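Local structure of aminotransferase (Neisseria meningitidis Z2491, 3JTX) at residues A350-D362 with G366-V378. The protein is probably a pyridoxal-phosphate-dependent aminotransferase of the class I and II family, moving amino groups between amino acids and keto acids. Sequence-based numbering, arbitrary orientation.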
loop_
_atom_site.group_PDB
_atom_site.type_symbol
_atom_site.label_atom_id
_atom_site.label_comp_id
_atom_site.label_asym_id
_atom_site.label_seq_id
_atom_site.Cartn_x
_atom_site.Cartn_y
_atom_site.Cartn_z
ATOM N N ALA A 350 36.540 3.317 10.143
ATOM C CA ALA A 350 35.497 2.870 9.231
ATOM C C ALA A 350 34.161 2.697 9.932
ATOM O O ALA A 350 33.324 1.931 9.470
ATOM C CB ALA A 350 35.913 1.545 8.503
ATOM N N ILE A 351 33.951 3.384 11.057
ATOM C CA ILE A 351 32.694 3.226 11.798
ATOM C C ILE A 351 31.698 4.278 11.324
ATOM O O ILE A 351 32.008 5.469 11.305
ATOM C CB ILE A 351 32.886 3.332 13.336
ATOM C CG1 ILE A 351 33.775 2.191 13.879
ATOM C CG2 ILE A 351 31.503 3.324 14.039
ATOM C CD1 ILE A 351 34.289 2.429 15.330
ATOM N N GLN A 352 30.497 3.831 10.972
ATOM C CA GLN A 352 29.425 4.694 10.493
ATOM C C GLN A 352 28.362 4.944 11.595
ATOM O O GLN A 352 27.634 4.023 12.008
ATOM C CB GLN A 352 28.763 4.064 9.262
ATOM C CG GLN A 352 29.705 3.813 8.075
ATOM C CD GLN A 352 29.058 2.954 6.986
ATOM O OE1 GLN A 352 28.843 1.758 7.168
ATOM N NE2 GLN A 352 28.740 3.570 5.862
ATOM N N VAL A 353 28.296 6.185 12.069
ATOM C CA VAL A 353 27.211 6.638 12.955
ATOM C C VAL A 353 26.488 7.809 12.303
ATOM O O VAL A 353 27.022 8.438 11.398
ATOM C CB VAL A 353 27.714 7.031 14.371
ATOM C CG1 VAL A 353 28.461 5.859 15.005
ATOM C CG2 VAL A 353 28.592 8.291 14.341
ATOM N N LEU A 354 25.271 8.102 12.754
ATOM C CA LEU A 354 24.434 9.131 12.107
ATOM C C LEU A 354 24.457 10.459 12.880
ATOM O O LEU A 354 23.981 10.509 14.026
ATOM C CB LEU A 354 22.993 8.634 12.003
ATOM C CG LEU A 354 22.089 9.421 11.040
ATOM C CD1 LEU A 354 22.611 9.340 9.601
ATOM C CD2 LEU A 354 20.656 8.923 11.104
ATOM N N PRO A 355 25.001 11.541 12.266
ATOM C CA PRO A 355 24.904 12.848 12.894
ATOM C C PRO A 355 23.454 13.190 13.249
ATOM O O PRO A 355 22.551 13.103 12.399
ATOM C CB PRO A 355 25.461 13.788 11.814
ATOM C CG PRO A 355 26.441 12.946 11.099
ATOM C CD PRO A 355 25.776 11.613 11.017
ATOM N N GLY A 356 23.223 13.535 14.508
ATOM C CA GLY A 356 21.857 13.770 14.992
ATOM C C GLY A 356 21.141 14.885 14.258
ATOM O O GLY A 356 19.913 14.866 14.124
ATOM N N ARG A 357 21.893 15.864 13.772
ATOM C CA ARG A 357 21.301 16.982 13.026
ATOM C C ARG A 357 20.525 16.494 11.796
ATOM O O ARG A 357 19.574 17.148 11.343
ATOM C CB ARG A 357 22.378 18.016 12.645
ATOM C CG ARG A 357 23.332 17.566 11.549
ATOM C CD ARG A 357 24.494 18.538 11.396
ATOM N NE ARG A 357 25.294 18.593 12.614
ATOM C CZ ARG A 357 26.268 19.467 12.846
ATOM N NH1 ARG A 357 26.589 20.384 11.938
ATOM N NH2 ARG A 357 26.943 19.414 13.986
ATOM N N PHE A 358 20.890 15.321 11.286
ATOM C CA PHE A 358 20.205 14.765 10.119
ATOM C C PHE A 358 18.808 14.222 10.403
ATOM O O PHE A 358 18.059 13.930 9.454
ATOM C CB PHE A 358 21.066 13.675 9.455
ATOM C CG PHE A 358 22.366 14.183 8.834
ATOM C CD1 PHE A 358 22.584 15.531 8.572
ATOM C CD2 PHE A 358 23.359 13.284 8.483
ATOM C CE1 PHE A 358 23.784 15.969 7.982
ATOM C CE2 PHE A 358 24.563 13.716 7.895
ATOM C CZ PHE A 358 24.770 15.049 7.649
ATOM N N LEU A 359 18.461 14.059 11.684
ATOM C CA LEU A 359 17.148 13.545 12.098
ATOM C C LEU A 359 16.230 14.644 12.637
ATOM O O LEU A 359 15.142 14.354 13.163
ATOM C CB LEU A 359 17.325 12.468 13.194
ATOM C CG LEU A 359 18.149 11.240 12.802
ATOM C CD1 LEU A 359 18.332 10.288 13.992
ATOM C CD2 LEU A 359 17.447 10.537 11.656
ATOM N N ALA A 360 16.673 15.899 12.524
ATOM C CA ALA A 360 15.979 17.008 13.152
ATOM C C ALA A 360 15.887 18.228 12.241
ATOM O O ALA A 360 16.671 18.388 11.298
ATOM C CB ALA A 360 16.682 17.381 14.439
ATOM N N ARG A 361 14.901 19.072 12.535
ATOM C CA ARG A 361 14.823 20.404 11.971
ATOM C C ARG A 361 15.189 21.483 12.997
ATOM O O ARG A 361 14.961 21.348 14.189
ATOM C CB ARG A 361 13.427 20.688 11.414
ATOM C CG ARG A 361 13.513 21.755 10.342
ATOM C CD ARG A 361 12.240 22.165 9.801
ATOM N NE ARG A 361 11.649 21.213 8.864
ATOM C CZ ARG A 361 10.503 21.459 8.241
ATOM N NH1 ARG A 361 9.875 22.611 8.467
ATOM N NH2 ARG A 361 9.978 20.573 7.410
ATOM N N ASP A 362 15.796 22.542 12.484
ATOM C CA ASP A 362 16.084 23.739 13.294
ATOM C C ASP A 362 14.816 24.515 13.721
ATOM O O ASP A 362 13.839 24.641 12.991
ATOM C CB ASP A 362 17.075 24.656 12.567
ATOM C CG ASP A 362 18.271 25.017 13.428
ATOM O OD1 ASP A 362 18.092 25.593 14.528
ATOM O OD2 ASP A 362 19.398 24.707 12.998
ATOM N N GLY A 366 16.831 26.124 18.587
ATOM C CA GLY A 366 17.957 25.359 18.022
ATOM C C GLY A 366 17.555 23.990 17.479
ATOM O O GLY A 366 16.387 23.586 17.626
ATOM N N ASN A 367 18.514 23.303 16.829
ATOM C CA ASN A 367 18.335 21.950 16.264
ATOM C C ASN A 367 18.621 20.930 17.366
ATOM O O ASN A 367 19.775 20.802 17.798
ATOM C CB ASN A 367 19.267 21.740 15.048
ATOM C CG ASN A 367 19.181 20.332 14.451
ATOM O OD1 ASN A 367 19.174 19.338 15.172
ATOM N ND2 ASN A 367 19.120 20.248 13.124
ATOM N N PRO A 368 17.572 20.216 17.841
ATOM C CA PRO A 368 17.749 19.324 18.981
ATOM C C PRO A 368 18.435 17.980 18.627
ATOM O O PRO A 368 18.589 17.129 19.502
ATOM C CB PRO A 368 16.314 19.102 19.465
ATOM C CG PRO A 368 15.504 19.180 18.220
ATOM C CD PRO A 368 16.171 20.225 17.375
ATOM N N GLY A 369 18.789 17.795 17.350
ATOM C CA GLY A 369 19.668 16.715 16.918
ATOM C C GLY A 369 21.149 17.043 17.017
ATOM O O GLY A 369 21.978 16.148 17.150
ATOM N N GLU A 370 21.497 18.325 16.973
ATOM C CA GLU A 370 22.907 18.721 17.053
ATOM C C GLU A 370 23.514 18.299 18.381
ATOM O O GLU A 370 22.868 18.392 19.427
ATOM C CB GLU A 370 23.073 20.226 16.922
ATOM C CG GLU A 370 22.961 20.758 15.523
ATOM C CD GLU A 370 23.294 22.250 15.432
ATOM O OE1 GLU A 370 23.826 22.808 16.414
ATOM O OE2 GLU A 370 23.012 22.851 14.372
ATOM N N GLY A 371 24.758 17.826 18.341
ATOM C CA GLY A 371 25.454 17.439 19.566
ATOM C C GLY A 371 25.244 15.994 19.975
ATOM O O GLY A 371 25.745 15.574 21.023
ATOM N N TYR A 372 24.525 15.234 19.145
ATOM C CA TYR A 372 24.270 13.807 19.359
ATOM C C TYR A 372 24.530 13.039 18.087
ATOM O O TYR A 372 24.401 13.597 17.015
ATOM C CB TYR A 372 22.805 13.575 19.744
ATOM C CG TYR A 372 22.489 14.069 21.126
ATOM C CD1 TYR A 372 22.618 13.232 22.229
ATOM C CD2 TYR A 372 22.082 15.380 21.338
ATOM C CE1 TYR A 372 22.349 13.689 23.512
ATOM C CE2 TYR A 372 21.800 15.846 22.627
ATOM C CZ TYR A 372 21.947 14.997 23.704
ATOM O OH TYR A 372 21.685 15.452 24.982
ATOM N N VAL A 373 24.903 11.762 18.221
ATOM C CA VAL A 373 24.881 10.830 17.104
ATOM C C VAL A 373 23.994 9.650 17.456
ATOM O O VAL A 373 23.956 9.199 18.612
ATOM C CB VAL A 373 26.306 10.332 16.690
ATOM C CG1 VAL A 373 27.145 11.479 16.178
ATOM C CG2 VAL A 373 27.036 9.588 17.858
ATOM N N ARG A 374 23.255 9.159 16.469
ATOM C CA ARG A 374 22.517 7.930 16.643
ATOM C C ARG A 374 23.402 6.726 16.290
ATOM O O ARG A 374 23.994 6.663 15.218
ATOM C CB ARG A 374 21.229 7.918 15.813
ATOM C CG ARG A 374 20.282 6.820 16.240
ATOM C CD ARG A 374 19.152 6.661 15.295
ATOM N NE ARG A 374 19.558 6.189 13.989
ATOM C CZ ARG A 374 18.738 6.078 12.945
ATOM N NH1 ARG A 374 17.456 6.391 13.061
ATOM N NH2 ARG A 374 19.190 5.628 11.783
ATOM N N ILE A 375 23.482 5.777 17.221
ATOM C CA ILE A 375 24.167 4.498 17.025
ATOM C C ILE A 375 23.128 3.391 17.169
ATOM O O ILE A 375 22.417 3.351 18.177
ATOM C CB ILE A 375 25.266 4.296 18.116
ATOM C CG1 ILE A 375 26.348 5.361 17.999
ATOM C CG2 ILE A 375 25.902 2.939 18.018
ATOM C CD1 ILE A 375 27.257 5.489 19.256
ATOM N N ALA A 376 23.015 2.526 16.160
ATOM C CA ALA A 376 22.108 1.377 16.183
ATOM C C ALA A 376 22.909 0.127 16.497
ATOM O O ALA A 376 23.894 -0.144 15.824
ATOM C CB ALA A 376 21.385 1.224 14.814
ATOM N N LEU A 377 22.492 -0.631 17.509
ATOM C CA LEU A 377 23.158 -1.880 17.872
ATOM C C LEU A 377 22.477 -3.070 17.179
ATOM O O LEU A 377 21.905 -3.958 17.824
ATOM C CB LEU A 377 23.177 -2.053 19.397
ATOM C CG LEU A 377 23.941 -0.977 20.203
ATOM C CD1 LEU A 377 24.049 -1.371 21.677
ATOM C CD2 LEU A 377 25.321 -0.679 19.633
ATOM N N VAL A 378 22.571 -3.093 15.855
ATOM C CA VAL A 378 21.932 -4.137 15.043
ATOM C C VAL A 378 22.906 -5.212 14.550
ATOM O O VAL A 378 22.505 -6.354 14.339
ATOM C CB VAL A 378 21.127 -3.525 13.866
ATOM C CG1 VAL A 378 19.955 -2.692 14.420
ATOM C CG2 VAL A 378 21.998 -2.674 12.954
#
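Leu354 and Arg374 both send CG opposite the backbone N (chi1 -165° in each), which lays the two side chains alongside one another on the same face of the sheet. Leu354 CD2 sits over one face of the Arg374 guanidinium, offset toward the rim, 3.7 Å from NH2; the arginine chain is bent at chi3 (66°). Leu359 crosses that chain at about a right angle, its CD1 packing on Arg374 CD at 3.9 Å. Arginine suits this place through its charge and several N-H donors: Arg374 NH1 hydrogen-bonds to Asn179 OD1 and its NH2 to His36 O, fixing the group's rotation, while NH2 also salt-bridges a bound MES sulfonate. In class I and II aminotransferases an arginine of this C-terminal sheet commonly holds the substrate carboxylate, a role consistent with this site. Leu354 and Arg374 form an antiparallel hydrogen-bonded pair, the Leu354 N to Arg374 O bond nearly straight (175°). Val353, branched and apolar, fits CG1 against Ile375 CG1 at 3.7 Å and CG2 against Val373. Past Pro355, Gly356 N hydrogen-bonds to Tyr372 O at 2.8 Å. Gly356 and Gly369, both without side chains, let the backbones close to 3.2 Å between Gly356 CA and Gly369 O. Asn367 opens an Asx turn, its OD1 accepting from Gly369 N at 2.7 Å, with Ala360 CB small enough to lie against OD1. Glu370 CG lies over one face of the Arg357 guanidinium, toward its rim; Arg357 NH2 salt-bridges Asp338.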